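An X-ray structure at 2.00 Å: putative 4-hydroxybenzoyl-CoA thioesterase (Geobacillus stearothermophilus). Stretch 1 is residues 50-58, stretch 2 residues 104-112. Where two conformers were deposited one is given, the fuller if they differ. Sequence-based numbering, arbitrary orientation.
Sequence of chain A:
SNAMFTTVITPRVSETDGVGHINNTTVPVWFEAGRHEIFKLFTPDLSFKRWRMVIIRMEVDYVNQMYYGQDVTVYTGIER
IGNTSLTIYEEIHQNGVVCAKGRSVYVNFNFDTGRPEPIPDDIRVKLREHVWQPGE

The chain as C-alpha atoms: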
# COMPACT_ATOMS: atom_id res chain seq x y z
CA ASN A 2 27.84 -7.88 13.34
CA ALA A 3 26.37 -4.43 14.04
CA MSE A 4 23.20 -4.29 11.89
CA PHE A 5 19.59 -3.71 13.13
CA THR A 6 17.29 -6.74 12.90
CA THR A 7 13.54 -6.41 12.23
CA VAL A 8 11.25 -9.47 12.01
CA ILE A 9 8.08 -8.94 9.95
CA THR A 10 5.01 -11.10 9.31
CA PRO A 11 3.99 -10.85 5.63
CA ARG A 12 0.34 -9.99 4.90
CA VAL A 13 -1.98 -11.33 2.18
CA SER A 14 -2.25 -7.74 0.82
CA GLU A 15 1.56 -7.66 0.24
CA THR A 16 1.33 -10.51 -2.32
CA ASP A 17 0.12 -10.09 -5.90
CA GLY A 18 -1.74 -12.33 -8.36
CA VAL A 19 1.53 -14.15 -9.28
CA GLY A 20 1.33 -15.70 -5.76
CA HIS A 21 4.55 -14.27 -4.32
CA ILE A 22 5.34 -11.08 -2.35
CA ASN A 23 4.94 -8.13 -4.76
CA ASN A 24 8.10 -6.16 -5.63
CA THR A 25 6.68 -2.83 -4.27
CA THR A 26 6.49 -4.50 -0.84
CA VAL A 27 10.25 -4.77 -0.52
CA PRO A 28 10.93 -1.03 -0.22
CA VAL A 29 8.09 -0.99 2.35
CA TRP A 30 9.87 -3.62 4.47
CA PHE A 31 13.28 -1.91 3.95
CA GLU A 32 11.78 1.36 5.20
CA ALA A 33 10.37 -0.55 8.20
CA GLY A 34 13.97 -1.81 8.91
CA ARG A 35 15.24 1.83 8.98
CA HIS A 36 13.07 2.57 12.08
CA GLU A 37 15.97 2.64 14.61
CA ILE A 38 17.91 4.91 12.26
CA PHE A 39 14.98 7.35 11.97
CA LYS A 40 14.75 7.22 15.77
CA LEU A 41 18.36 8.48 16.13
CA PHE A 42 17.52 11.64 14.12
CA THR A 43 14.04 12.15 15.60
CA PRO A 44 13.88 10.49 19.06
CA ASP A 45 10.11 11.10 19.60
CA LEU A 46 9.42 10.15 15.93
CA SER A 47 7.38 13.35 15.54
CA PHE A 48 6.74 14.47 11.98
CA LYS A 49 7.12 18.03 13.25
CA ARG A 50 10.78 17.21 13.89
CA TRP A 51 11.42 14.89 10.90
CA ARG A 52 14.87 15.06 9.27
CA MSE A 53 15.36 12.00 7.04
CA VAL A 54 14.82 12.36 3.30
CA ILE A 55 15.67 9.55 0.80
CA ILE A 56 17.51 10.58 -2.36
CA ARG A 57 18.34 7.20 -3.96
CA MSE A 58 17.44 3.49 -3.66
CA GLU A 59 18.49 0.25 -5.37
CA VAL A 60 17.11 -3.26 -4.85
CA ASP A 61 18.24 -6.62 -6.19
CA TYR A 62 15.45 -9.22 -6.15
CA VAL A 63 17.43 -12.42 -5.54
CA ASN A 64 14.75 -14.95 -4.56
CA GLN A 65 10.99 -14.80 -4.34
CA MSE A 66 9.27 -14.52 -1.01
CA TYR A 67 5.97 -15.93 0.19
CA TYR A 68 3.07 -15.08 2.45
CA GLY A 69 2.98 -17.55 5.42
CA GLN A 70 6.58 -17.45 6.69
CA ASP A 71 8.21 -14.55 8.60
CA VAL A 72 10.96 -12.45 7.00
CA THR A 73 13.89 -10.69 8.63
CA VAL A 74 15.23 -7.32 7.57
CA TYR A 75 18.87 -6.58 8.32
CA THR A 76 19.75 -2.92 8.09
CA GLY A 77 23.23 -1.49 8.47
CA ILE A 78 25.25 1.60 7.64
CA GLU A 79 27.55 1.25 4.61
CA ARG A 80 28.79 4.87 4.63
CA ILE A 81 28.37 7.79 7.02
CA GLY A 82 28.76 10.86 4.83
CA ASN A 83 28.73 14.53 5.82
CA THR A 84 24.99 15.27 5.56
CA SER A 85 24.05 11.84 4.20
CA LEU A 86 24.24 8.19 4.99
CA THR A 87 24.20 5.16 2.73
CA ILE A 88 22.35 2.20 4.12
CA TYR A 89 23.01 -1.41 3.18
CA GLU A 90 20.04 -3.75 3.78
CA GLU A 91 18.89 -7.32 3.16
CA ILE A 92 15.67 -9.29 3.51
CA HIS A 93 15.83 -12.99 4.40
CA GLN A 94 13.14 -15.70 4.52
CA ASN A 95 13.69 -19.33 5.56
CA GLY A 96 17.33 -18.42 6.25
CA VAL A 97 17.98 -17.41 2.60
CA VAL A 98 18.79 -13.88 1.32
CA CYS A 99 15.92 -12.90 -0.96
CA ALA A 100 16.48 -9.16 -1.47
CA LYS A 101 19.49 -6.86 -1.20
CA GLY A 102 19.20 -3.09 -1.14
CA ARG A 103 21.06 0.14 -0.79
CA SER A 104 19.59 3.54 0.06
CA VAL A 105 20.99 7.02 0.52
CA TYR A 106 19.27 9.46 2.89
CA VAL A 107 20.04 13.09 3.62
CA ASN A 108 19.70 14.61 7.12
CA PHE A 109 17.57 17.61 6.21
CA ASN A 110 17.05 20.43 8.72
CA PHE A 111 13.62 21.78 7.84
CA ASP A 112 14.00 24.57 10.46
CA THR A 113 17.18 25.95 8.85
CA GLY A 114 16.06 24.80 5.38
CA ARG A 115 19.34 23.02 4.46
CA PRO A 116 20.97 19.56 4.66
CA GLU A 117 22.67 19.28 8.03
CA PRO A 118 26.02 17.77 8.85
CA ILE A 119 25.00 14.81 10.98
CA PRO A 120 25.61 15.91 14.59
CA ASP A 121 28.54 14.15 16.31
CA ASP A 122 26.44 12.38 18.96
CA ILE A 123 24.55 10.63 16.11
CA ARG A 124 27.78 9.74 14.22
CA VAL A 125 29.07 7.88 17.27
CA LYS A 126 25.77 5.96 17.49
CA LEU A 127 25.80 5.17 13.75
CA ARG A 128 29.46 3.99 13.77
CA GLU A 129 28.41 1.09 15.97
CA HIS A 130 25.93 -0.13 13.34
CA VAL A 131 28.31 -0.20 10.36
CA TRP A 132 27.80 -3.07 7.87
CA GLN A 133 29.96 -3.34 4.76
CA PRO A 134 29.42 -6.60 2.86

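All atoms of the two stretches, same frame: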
# COMPACT_ATOMS: atom_id res chain seq x y z
N ARG A 50 9.34 17.19 13.74
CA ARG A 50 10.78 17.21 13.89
C ARG A 50 11.49 16.16 13.00
O ARG A 50 12.54 15.63 13.36
CB ARG A 50 11.10 17.01 15.36
CG ARG A 50 10.81 18.27 16.16
CD ARG A 50 10.92 18.04 17.65
NE ARG A 50 9.75 17.39 18.22
CZ ARG A 50 8.54 17.96 18.37
NH1 ARG A 50 8.30 19.20 17.96
NH2 ARG A 50 7.56 17.26 18.91
N TRP A 51 10.89 15.87 11.85
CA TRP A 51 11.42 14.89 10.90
C TRP A 51 12.60 15.46 10.11
O TRP A 51 12.58 16.62 9.72
CB TRP A 51 10.33 14.43 9.93
CG TRP A 51 10.67 13.08 9.32
CD1 TRP A 51 11.23 12.86 8.09
CD2 TRP A 51 10.51 11.81 9.93
NE1 TRP A 51 11.43 11.51 7.90
CE2 TRP A 51 10.98 10.84 9.01
CE3 TRP A 51 10.00 11.38 11.17
CZ2 TRP A 51 10.97 9.47 9.29
CZ3 TRP A 51 9.97 9.99 11.44
CH2 TRP A 51 10.46 9.07 10.51
N ARG A 52 13.60 14.62 9.86
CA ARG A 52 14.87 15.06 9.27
C ARG A 52 15.34 14.22 8.07
O ARG A 52 16.15 14.67 7.28
CB ARG A 52 15.96 15.05 10.35
CG ARG A 52 15.69 16.06 11.41
CD ARG A 52 16.57 15.98 12.66
NE ARG A 52 15.86 16.75 13.70
CZ ARG A 52 15.70 18.07 13.69
NH1 ARG A 52 16.24 18.80 12.71
NH2 ARG A 52 14.99 18.67 14.65
N MSE A 53 14.84 13.00 7.97
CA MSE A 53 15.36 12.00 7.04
C MSE A 53 14.63 12.03 5.72
O MSE A 53 13.44 11.77 5.69
CB MSE A 53 15.21 10.62 7.66
CG MSE A 53 16.20 10.34 8.78
SE MSE A 53 17.95 9.75 8.11
CE MSE A 53 18.87 11.42 7.98
N VAL A 54 15.35 12.35 4.65
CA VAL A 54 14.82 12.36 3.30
C VAL A 54 15.65 11.43 2.37
O VAL A 54 16.82 11.67 2.15
CB VAL A 54 14.85 13.79 2.68
CG1 VAL A 54 14.03 13.83 1.40
CG2 VAL A 54 14.34 14.84 3.69
N ILE A 55 15.00 10.42 1.79
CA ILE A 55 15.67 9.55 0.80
C ILE A 55 15.97 10.27 -0.52
O ILE A 55 15.17 11.08 -1.03
CB ILE A 55 14.86 8.24 0.60
CG1 ILE A 55 15.70 7.14 -0.06
CG2 ILE A 55 13.53 8.54 -0.05
CD1 ILE A 55 15.09 5.72 0.09
N ILE A 56 17.15 10.01 -1.06
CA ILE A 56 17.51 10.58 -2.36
C ILE A 56 17.77 9.51 -3.44
O ILE A 56 17.64 9.80 -4.63
CB ILE A 56 18.73 11.54 -2.26
CG1 ILE A 56 19.96 10.83 -1.69
CG2 ILE A 56 18.41 12.80 -1.38
CD1 ILE A 56 21.29 11.64 -1.91
N ARG A 57 18.15 8.31 -3.03
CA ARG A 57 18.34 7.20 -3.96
C ARG A 57 18.04 5.83 -3.33
O ARG A 57 18.30 5.61 -2.16
CB ARG A 57 19.77 7.24 -4.53
CG ARG A 57 20.09 6.12 -5.50
CD ARG A 57 21.46 6.26 -6.14
NE ARG A 57 21.77 5.13 -7.02
CZ ARG A 57 21.29 4.91 -8.26
NH1 ARG A 57 20.41 5.75 -8.83
NH2 ARG A 57 21.71 3.84 -8.94
N MSE A 58 17.50 4.90 -4.11
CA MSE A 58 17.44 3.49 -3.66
C MSE A 58 17.74 2.51 -4.79
O MSE A 58 17.48 2.80 -5.96
CB MSE A 58 16.09 3.15 -3.05
CG MSE A 58 15.04 2.74 -4.11
SE MSE A 58 13.42 1.97 -3.33
CE MSE A 58 13.06 3.27 -1.89
N SER A 104 20.30 2.27 0.09
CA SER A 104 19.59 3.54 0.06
C SER A 104 20.43 4.66 0.63
O SER A 104 21.26 4.46 1.54
CB SER A 104 18.25 3.45 0.80
OG SER A 104 18.43 2.89 2.09
N VAL A 105 20.24 5.85 0.07
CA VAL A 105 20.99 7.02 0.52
C VAL A 105 19.94 8.02 1.02
O VAL A 105 18.96 8.30 0.33
CB VAL A 105 21.83 7.64 -0.63
CG1 VAL A 105 22.69 8.83 -0.15
CG2 VAL A 105 22.70 6.56 -1.34
N TYR A 106 20.15 8.50 2.23
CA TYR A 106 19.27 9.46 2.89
C TYR A 106 20.07 10.71 3.18
O TYR A 106 21.27 10.64 3.39
CB TYR A 106 18.79 8.86 4.20
CG TYR A 106 17.51 8.04 4.10
CD1 TYR A 106 17.55 6.71 3.73
CD2 TYR A 106 16.26 8.61 4.39
CE1 TYR A 106 16.37 5.96 3.62
CE2 TYR A 106 15.08 7.86 4.29
CZ TYR A 106 15.14 6.53 3.92
OH TYR A 106 13.96 5.81 3.79
N VAL A 107 19.41 11.86 3.18
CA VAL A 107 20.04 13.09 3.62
C VAL A 107 19.37 13.54 4.92
O VAL A 107 18.15 13.44 5.06
CB VAL A 107 20.03 14.21 2.53
CG1 VAL A 107 18.62 14.63 2.14
CG2 VAL A 107 20.85 15.41 2.98
N ASN A 108 20.19 13.96 5.88
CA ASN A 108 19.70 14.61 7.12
C ASN A 108 19.33 16.05 6.76
O ASN A 108 20.21 16.90 6.61
CB ASN A 108 20.79 14.59 8.20
CG ASN A 108 20.45 15.47 9.42
OD1 ASN A 108 19.30 15.51 9.90
ND2 ASN A 108 21.45 16.17 9.92
N PHE A 109 18.03 16.30 6.60
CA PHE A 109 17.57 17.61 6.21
C PHE A 109 16.98 18.36 7.41
O PHE A 109 16.03 17.91 8.05
CB PHE A 109 16.58 17.55 5.04
CG PHE A 109 16.40 18.86 4.36
CD1 PHE A 109 17.27 19.26 3.35
CD2 PHE A 109 15.39 19.74 4.76
CE1 PHE A 109 17.15 20.52 2.74
CE2 PHE A 109 15.24 21.00 4.16
CZ PHE A 109 16.12 21.39 3.14
N ASN A 110 17.57 19.52 7.71
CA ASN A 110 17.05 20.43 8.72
C ASN A 110 16.01 21.36 8.10
O ASN A 110 16.35 22.33 7.39
CB ASN A 110 18.18 21.21 9.39
CG ASN A 110 17.77 21.87 10.72
OD1 ASN A 110 16.71 22.51 10.83
ND2 ASN A 110 18.62 21.74 11.73
N PHE A 111 14.75 21.05 8.38
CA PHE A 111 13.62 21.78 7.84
C PHE A 111 13.55 23.17 8.51
O PHE A 111 13.17 24.15 7.85
CB PHE A 111 12.33 20.98 8.00
CG PHE A 111 12.21 19.79 7.05
CD1 PHE A 111 11.81 19.97 5.71
CD2 PHE A 111 12.45 18.49 7.49
CE1 PHE A 111 11.68 18.88 4.84
CE2 PHE A 111 12.32 17.39 6.62
CZ PHE A 111 11.93 17.59 5.29
N ASP A 112 13.95 23.27 9.78
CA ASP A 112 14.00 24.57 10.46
C ASP A 112 14.97 25.55 9.80
O ASP A 112 14.62 26.71 9.54
CB ASP A 112 14.32 24.41 11.96
CG ASP A 112 13.22 23.64 12.73
OD1 ASP A 112 12.01 23.87 12.47
OD2 ASP A 112 13.59 22.83 13.61
O HOH W 1 14.10 18.92 10.31
O HOH W 2 18.32 18.27 10.76
O HOH W 3 16.06 21.61 14.04

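The apolar centre of the contact between the two antiparallel strands, 53-58 and 104-110, is built around Tyr106. The Tyr106 ring lies beneath Ile55, whose CB sits 3.8 Å from the ring centroid in a CH-pi contact over one face. The CA-to-CB bond of selenomethionine Met53 points to this same face of the sheet, and its m, m rotamer brings the end of the chain nearer stretch 2, with CE 3.7 Å from Asn108 CB. These side chains are buried, and the flat ring accommodates the branched Ile55. The opposite face of the sheet carries Val54, Val105, Val107 and Arg57. There Val54 CB lies 3.9 Å from Val107 CG1, and Val54 CG2 also reaches 3.8 Å from CB of Phe109, which projects sideways.

Paired backbone hydrogen bonds link Val54 N to Val107 O (3.0 Å) and Val107 N to Val54 O (2.8 Å). Beyond Ile55 a beta bulge shifts the register by one. Val105 O there accepts from Ile56 N (2.9 Å) and weakly from Arg57 N (3.5 Å), while Ile56 turns sideways, its CD1 3.6 Å from Val105 CG1.

At the other end, Phe109 N donates to Arg52 O (2.6 Å), and the Phe111 ring presents its edge to the Trp51 carbonyl. Water completes this polar margin: one molecule bridges Trp51 O, Phe109 O and Phe111 N, and two others connect the long, partly exposed Arg52, through NH1, to Asn108 OD1 and Asp112 OD2.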